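Local coordinates for protein Wss1p (Saccharomyces cerevisiae FostersO, PDB 5XBN) that cleaves DNA-binding proteins as a DNA-dependent zinc metalloendopeptidase and takes part in the repair of toxic DNA-protein cross-links, at residues His53-Lys65 against Lys132-Glu144. Sequence-based numbering, arbitrary orientation.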
loop_
_atom_site.group_PDB
_atom_site.type_symbol
_atom_site.label_atom_id
_atom_site.label_comp_id
_atom_site.label_asym_id
_atom_site.label_seq_id
_atom_site.Cartn_x
_atom_site.Cartn_y
_atom_site.Cartn_z
ATOM N N HIS A 53 -2.340 8.689 -0.423
ATOM C CA HIS A 53 -3.256 9.703 0.073
ATOM C C HIS A 53 -4.353 9.079 0.915
ATOM O O HIS A 53 -4.659 9.547 2.015
ATOM C CB HIS A 53 -3.866 10.479 -1.100
ATOM C CG HIS A 53 -4.950 11.425 -0.699
ATOM N ND1 HIS A 53 -4.761 12.414 0.239
ATOM C CD2 HIS A 53 -6.236 11.535 -1.109
ATOM C CE1 HIS A 53 -5.881 13.098 0.390
ATOM N NE2 HIS A 53 -6.792 12.581 -0.414
ATOM N N LYS A 54 -4.939 8.005 0.403
ATOM C CA LYS A 54 -6.112 7.442 1.055
ATOM C C LYS A 54 -5.776 6.869 2.436
ATOM O O LYS A 54 -6.633 6.896 3.317
ATOM C CB LYS A 54 -6.752 6.371 0.188
ATOM C CG LYS A 54 -7.586 6.960 -0.956
ATOM C CD LYS A 54 -8.216 5.866 -1.795
ATOM C CE LYS A 54 -9.715 5.772 -1.523
ATOM N NZ LYS A 54 -10.317 4.588 -2.187
ATOM N N VAL A 55 -4.554 6.367 2.629
ATOM C CA VAL A 55 -4.185 5.827 3.956
ATOM C C VAL A 55 -3.553 6.830 4.906
ATOM O O VAL A 55 -3.080 6.456 5.975
ATOM C CB VAL A 55 -3.185 4.645 3.879
ATOM C CG1 VAL A 55 -3.825 3.487 3.243
ATOM C CG2 VAL A 55 -1.874 5.029 3.184
ATOM N N SER A 56 -3.553 8.101 4.533
ATOM C CA SER A 56 -2.827 9.097 5.320
ATOM C C SER A 56 -3.391 9.252 6.733
ATOM O O SER A 56 -2.654 9.330 7.735
ATOM C CB SER A 56 -2.836 10.446 4.586
ATOM O OG SER A 56 -4.158 10.925 4.403
ATOM N N TYR A 57 -4.711 9.274 6.828
ATOM C CA TYR A 57 -5.353 9.504 8.115
ATOM C C TYR A 57 -5.107 8.329 9.061
ATOM O O TYR A 57 -4.830 8.519 10.250
ATOM C CB TYR A 57 -6.856 9.722 7.905
ATOM C CG TYR A 57 -7.573 10.341 9.088
ATOM C CD1 TYR A 57 -8.096 9.546 10.099
ATOM C CD2 TYR A 57 -7.742 11.719 9.180
ATOM C CE1 TYR A 57 -8.771 10.103 11.178
ATOM C CE2 TYR A 57 -8.423 12.288 10.259
ATOM C CZ TYR A 57 -8.929 11.470 11.252
ATOM O OH TYR A 57 -9.607 12.009 12.328
ATOM N N LEU A 58 -5.217 7.119 8.517
ATOM C CA LEU A 58 -5.013 5.889 9.286
ATOM C C LEU A 58 -3.575 5.831 9.796
ATOM O O LEU A 58 -3.320 5.487 10.948
ATOM C CB LEU A 58 -5.335 4.659 8.424
ATOM C CG LEU A 58 -5.255 3.273 9.086
ATOM C CD1 LEU A 58 -6.369 3.092 10.093
ATOM C CD2 LEU A 58 -5.301 2.178 8.047
HETATM N N MSE A 59 -2.629 6.184 8.933
HETATM C CA MSE A 59 -1.242 6.200 9.362
HETATM C C MSE A 59 -1.026 7.235 10.466
HETATM O O MSE A 59 -0.284 6.973 11.409
HETATM C CB MSE A 59 -0.310 6.459 8.177
HETATM C CG MSE A 59 -0.267 5.267 7.224
HETATM SE SE MSE A 59 0.976 5.510 5.738
HETATM C CE MSE A 59 2.669 5.485 6.726
ATOM N N LYS A 60 -1.674 8.393 10.372
ATOM C CA LYS A 60 -1.533 9.385 11.444
ATOM C C LYS A 60 -2.070 8.830 12.767
ATOM O O LYS A 60 -1.416 8.964 13.821
ATOM C CB LYS A 60 -2.238 10.693 11.093
ATOM C CG LYS A 60 -2.149 11.722 12.219
ATOM C CD LYS A 60 -2.674 13.077 11.801
ATOM C CE LYS A 60 -1.928 14.191 12.529
ATOM N NZ LYS A 60 -0.464 14.159 12.231
ATOM N N GLU A 61 -3.232 8.183 12.701
ATOM C CA GLU A 61 -3.881 7.609 13.889
ATOM C C GLU A 61 -3.029 6.541 14.561
ATOM O O GLU A 61 -3.053 6.390 15.792
ATOM C CB GLU A 61 -5.236 6.988 13.525
ATOM C CG GLU A 61 -6.368 7.962 13.350
ATOM C CD GLU A 61 -7.718 7.264 13.257
ATOM O OE1 GLU A 61 -7.758 6.029 13.029
ATOM O OE2 GLU A 61 -8.741 7.949 13.425
ATOM N N ASN A 62 -2.294 5.779 13.752
ATOM C CA ASN A 62 -1.513 4.670 14.273
ATOM C C ASN A 62 -0.021 4.975 14.430
ATOM O O ASN A 62 0.762 4.091 14.779
ATOM C CB ASN A 62 -1.707 3.443 13.382
ATOM C CG ASN A 62 -3.089 2.853 13.523
ATOM O OD1 ASN A 62 -3.332 2.069 14.435
ATOM N ND2 ASN A 62 -4.016 3.244 12.641
ATOM N N HIS A 63 0.353 6.223 14.175
ATOM C CA HIS A 63 1.752 6.655 14.247
ATOM C C HIS A 63 2.653 5.849 13.319
ATOM O O HIS A 63 3.817 5.605 13.637
ATOM C CB HIS A 63 2.266 6.565 15.691
ATOM C CG HIS A 63 1.289 7.080 16.701
ATOM N ND1 HIS A 63 0.790 8.364 16.662
ATOM C CD2 HIS A 63 0.708 6.482 17.768
ATOM C CE1 HIS A 63 -0.057 8.537 17.662
ATOM N NE2 HIS A 63 -0.122 7.411 18.352
ATOM N N PHE A 64 2.120 5.457 12.160
ATOM C CA PHE A 64 2.885 4.731 11.160
ATOM C C PHE A 64 3.693 5.691 10.308
ATOM O O PHE A 64 3.187 6.747 9.901
ATOM C CB PHE A 64 1.973 3.929 10.224
ATOM C CG PHE A 64 1.303 2.736 10.858
ATOM C CD1 PHE A 64 1.855 2.081 11.954
ATOM C CD2 PHE A 64 0.111 2.253 10.323
ATOM C CE1 PHE A 64 1.215 0.974 12.503
ATOM C CE2 PHE A 64 -0.521 1.153 10.862
ATOM C CZ PHE A 64 0.027 0.511 11.950
ATOM N N LYS A 65 4.932 5.301 10.018
ATOM C CA LYS A 65 5.797 6.021 9.068
ATOM C C LYS A 65 6.344 5.047 8.036
ATOM O O LYS A 65 6.681 3.918 8.380
ATOM C CB LYS A 65 6.962 6.702 9.791
ATOM C CG LYS A 65 6.546 7.816 10.749
ATOM C CD LYS A 65 6.020 9.032 9.992
ATOM C CE LYS A 65 5.745 10.191 10.946
ATOM N NZ LYS A 65 5.290 11.404 10.209
ATOM N N LYS A 132 -4.678 -7.001 14.444
ATOM C CA LYS A 132 -4.371 -5.638 14.047
ATOM C C LYS A 132 -4.829 -5.349 12.615
ATOM O O LYS A 132 -5.407 -4.290 12.347
ATOM C CB LYS A 132 -2.867 -5.387 14.187
ATOM C CG LYS A 132 -2.441 -3.988 13.773
ATOM C CD LYS A 132 -2.996 -2.961 14.719
ATOM C CE LYS A 132 -2.712 -1.560 14.237
ATOM N NZ LYS A 132 -3.195 -0.598 15.270
ATOM N N LEU A 133 -4.583 -6.288 11.700
ATOM C CA LEU A 133 -4.942 -6.068 10.300
ATOM C C LEU A 133 -6.454 -5.922 10.182
ATOM O O LEU A 133 -6.960 -5.088 9.435
ATOM C CB LEU A 133 -4.428 -7.211 9.420
ATOM C CG LEU A 133 -4.910 -7.216 7.974
ATOM C CD1 LEU A 133 -4.601 -5.882 7.294
ATOM C CD2 LEU A 133 -4.275 -8.376 7.222
ATOM N N ASP A 134 -7.176 -6.738 10.934
ATOM C CA ASP A 134 -8.629 -6.634 10.960
ATOM C C ASP A 134 -9.097 -5.261 11.454
ATOM O O ASP A 134 -10.012 -4.670 10.870
ATOM C CB ASP A 134 -9.203 -7.746 11.826
ATOM C CG ASP A 134 -10.680 -7.596 12.030
ATOM O OD1 ASP A 134 -11.439 -7.926 11.094
ATOM O OD2 ASP A 134 -11.066 -7.132 13.116
ATOM N N GLU A 135 -8.461 -4.730 12.501
ATOM C CA GLU A 135 -8.779 -3.376 12.960
ATOM C C GLU A 135 -8.479 -2.321 11.899
ATOM O O GLU A 135 -9.253 -1.375 11.727
ATOM C CB GLU A 135 -8.017 -3.016 14.239
ATOM C CG GLU A 135 -8.434 -3.817 15.474
ATOM C CD GLU A 135 -9.884 -3.577 15.864
ATOM O OE1 GLU A 135 -10.340 -2.406 15.814
ATOM O OE2 GLU A 135 -10.571 -4.561 16.224
ATOM N N LEU A 136 -7.357 -2.468 11.193
ATOM C CA LEU A 136 -6.997 -1.464 10.186
ATOM C C LEU A 136 -7.961 -1.465 9.017
ATOM O O LEU A 136 -8.382 -0.407 8.536
ATOM C CB LEU A 136 -5.571 -1.694 9.683
ATOM C CG LEU A 136 -4.504 -1.511 10.759
ATOM C CD1 LEU A 136 -3.128 -1.847 10.186
ATOM C CD2 LEU A 136 -4.516 -0.105 11.345
ATOM N N ILE A 137 -8.294 -2.658 8.543
ATOM C CA ILE A 137 -9.222 -2.803 7.424
ATOM C C ILE A 137 -10.563 -2.182 7.779
ATOM O O ILE A 137 -11.138 -1.440 6.984
ATOM C CB ILE A 137 -9.408 -4.285 7.039
ATOM C CG1 ILE A 137 -8.136 -4.795 6.361
ATOM C CG2 ILE A 137 -10.632 -4.487 6.116
ATOM C CD1 ILE A 137 -8.091 -6.308 6.216
ATOM N N GLY A 138 -11.042 -2.466 8.983
ATOM C CA GLY A 138 -12.306 -1.911 9.443
ATOM C C GLY A 138 -12.285 -0.397 9.514
ATOM O O GLY A 138 -13.201 0.291 9.040
ATOM N N ARG A 139 -11.217 0.131 10.095
ATOM C CA ARG A 139 -11.107 1.559 10.310
ATOM C C ARG A 139 -10.910 2.300 8.992
ATOM O O ARG A 139 -11.476 3.377 8.801
ATOM C CB ARG A 139 -9.956 1.846 11.264
ATOM C CG ARG A 139 -9.704 3.298 11.512
ATOM C CD ARG A 139 -10.927 3.999 12.044
ATOM N NE ARG A 139 -10.598 5.377 12.360
ATOM C CZ ARG A 139 -11.488 6.346 12.491
ATOM N NH1 ARG A 139 -12.782 6.083 12.343
ATOM N NH2 ARG A 139 -11.081 7.577 12.763
ATOM N N GLN A 140 -10.133 1.719 8.081
ATOM C CA GLN A 140 -9.861 2.383 6.806
ATOM C C GLN A 140 -11.163 2.610 6.038
ATOM O O GLN A 140 -11.344 3.652 5.400
ATOM C CB GLN A 140 -8.878 1.579 5.955
ATOM C CG GLN A 140 -8.624 2.192 4.574
ATOM C CD GLN A 140 -7.967 3.570 4.637
ATOM O OE1 GLN A 140 -7.354 3.946 5.644
ATOM N NE2 GLN A 140 -8.092 4.330 3.551
ATOM N N TRP A 141 -12.075 1.645 6.102
ATOM C CA TRP A 141 -13.358 1.814 5.417
ATOM C C TRP A 141 -14.108 3.021 5.942
ATOM O O TRP A 141 -14.637 3.814 5.160
ATOM C CB TRP A 141 -14.249 0.579 5.570
ATOM C CG TRP A 141 -15.671 0.843 5.095
ATOM C CD1 TRP A 141 -16.734 1.250 5.854
ATOM C CD2 TRP A 141 -16.153 0.740 3.755
ATOM N NE1 TRP A 141 -17.853 1.396 5.066
ATOM C CE2 TRP A 141 -17.525 1.085 3.776
ATOM C CE3 TRP A 141 -15.566 0.374 2.545
ATOM C CZ2 TRP A 141 -18.311 1.084 2.626
ATOM C CZ3 TRP A 141 -16.354 0.371 1.397
ATOM C CH2 TRP A 141 -17.713 0.721 1.451
ATOM N N VAL A 142 -14.177 3.147 7.266
ATOM C CA VAL A 142 -14.910 4.242 7.892
ATOM C C VAL A 142 -14.269 5.570 7.544
ATOM O O VAL A 142 -14.957 6.553 7.288
ATOM C CB VAL A 142 -14.965 4.100 9.436
ATOM C CG1 VAL A 142 -15.605 5.330 10.075
ATOM C CG2 VAL A 142 -15.712 2.829 9.833
ATOM N N ILE A 143 -12.939 5.602 7.564
ATOM C CA ILE A 143 -12.218 6.809 7.168
ATOM C C ILE A 143 -12.587 7.260 5.754
ATOM O O ILE A 143 -12.804 8.443 5.505
ATOM C CB ILE A 143 -10.694 6.587 7.250
ATOM C CG1 ILE A 143 -10.264 6.508 8.718
ATOM C CG2 ILE A 143 -9.954 7.695 6.525
ATOM C CD1 ILE A 143 -8.807 6.019 8.940
ATOM N N GLU A 144 -12.657 6.311 4.833
ATOM C CA GLU A 144 -12.971 6.629 3.440
ATOM C C GLU A 144 -14.419 7.067 3.310
ATOM O O GLU A 144 -14.725 8.035 2.613
ATOM C CB GLU A 144 -12.690 5.440 2.529
ATOM C CG GLU A 144 -11.198 5.108 2.406
ATOM C CD GLU A 144 -10.935 3.965 1.432
ATOM O OE1 GLU A 144 -11.841 3.658 0.622
ATOM O OE2 GLU A 144 -9.835 3.363 1.477
HETATM O O HOH W 1 -6.647 6.638 6.119
#
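Glu-61 and Arg-139 join the two helices through a two-pronged salt bridge between flat groups. Carboxylate and guanidinium lie nearly coplanar, 6° apart: Arg-139 NE gives a nearly straight bond to the syn lone pair of Glu-61 OE1 at 3.0 Å, while NH2 lies so close to Glu-61 OE2 that the exact length is doubtful. Ile-143 CG1 lies over one guanidinium face, toward the rim, while NH2 also approaches the Tyr-57 ring at its edge. A leucine in place of Arg-139 would probably leave the Glu-61 carboxylate without its counter-charge and the Tyr-57 edge without its neighbour. A second, longer salt bridge joins Lys-54 NZ to Glu-144 OE1, and its hydrogen bond is weak.

Two side-chain amides, of Gln-140 and Asn-62, tie the helices by hydrogen bonds. The buried Gln-140 carries its amide to the kink ahead of helix 56-62, its chain bent at chi2 (63°), where NE2 bonds Lys-54 O at 3.0 Å from above the carbonyl plane and also gives to Glu-144 OE2. A water links Lys-54 O, Leu-58 N and Gln-140 OE1. At the other end Lys-132 NZ donates to Asn-62 OD1 at 2.8 Å; since Asn-62 ND2 holds Leu-58 O, both ends of that amide are engaged.

Apolar packing centres on Leu-58, a knob seated among Leu-136, Arg-139, Gln-140 and Ile-143. Its CD1 lies 3.6 Å from Arg-139 CG, and Ile-143 CD1 rests 3.8 Å from Leu-58 CB. Leu-136 CD1 meets the edge of the Phe-64 ring, one face of which is covered by Asn-62 CB.

Leu-58 and Leu-136 also touch helix 106-118, which bears the zinc-binding His-115. The contact thus packs helix 56-62 and the 132-144 part of helix 127-145, whose N-to-C directions lie 128° apart, beside the HExxH helix of this WLM-type metalloprotease.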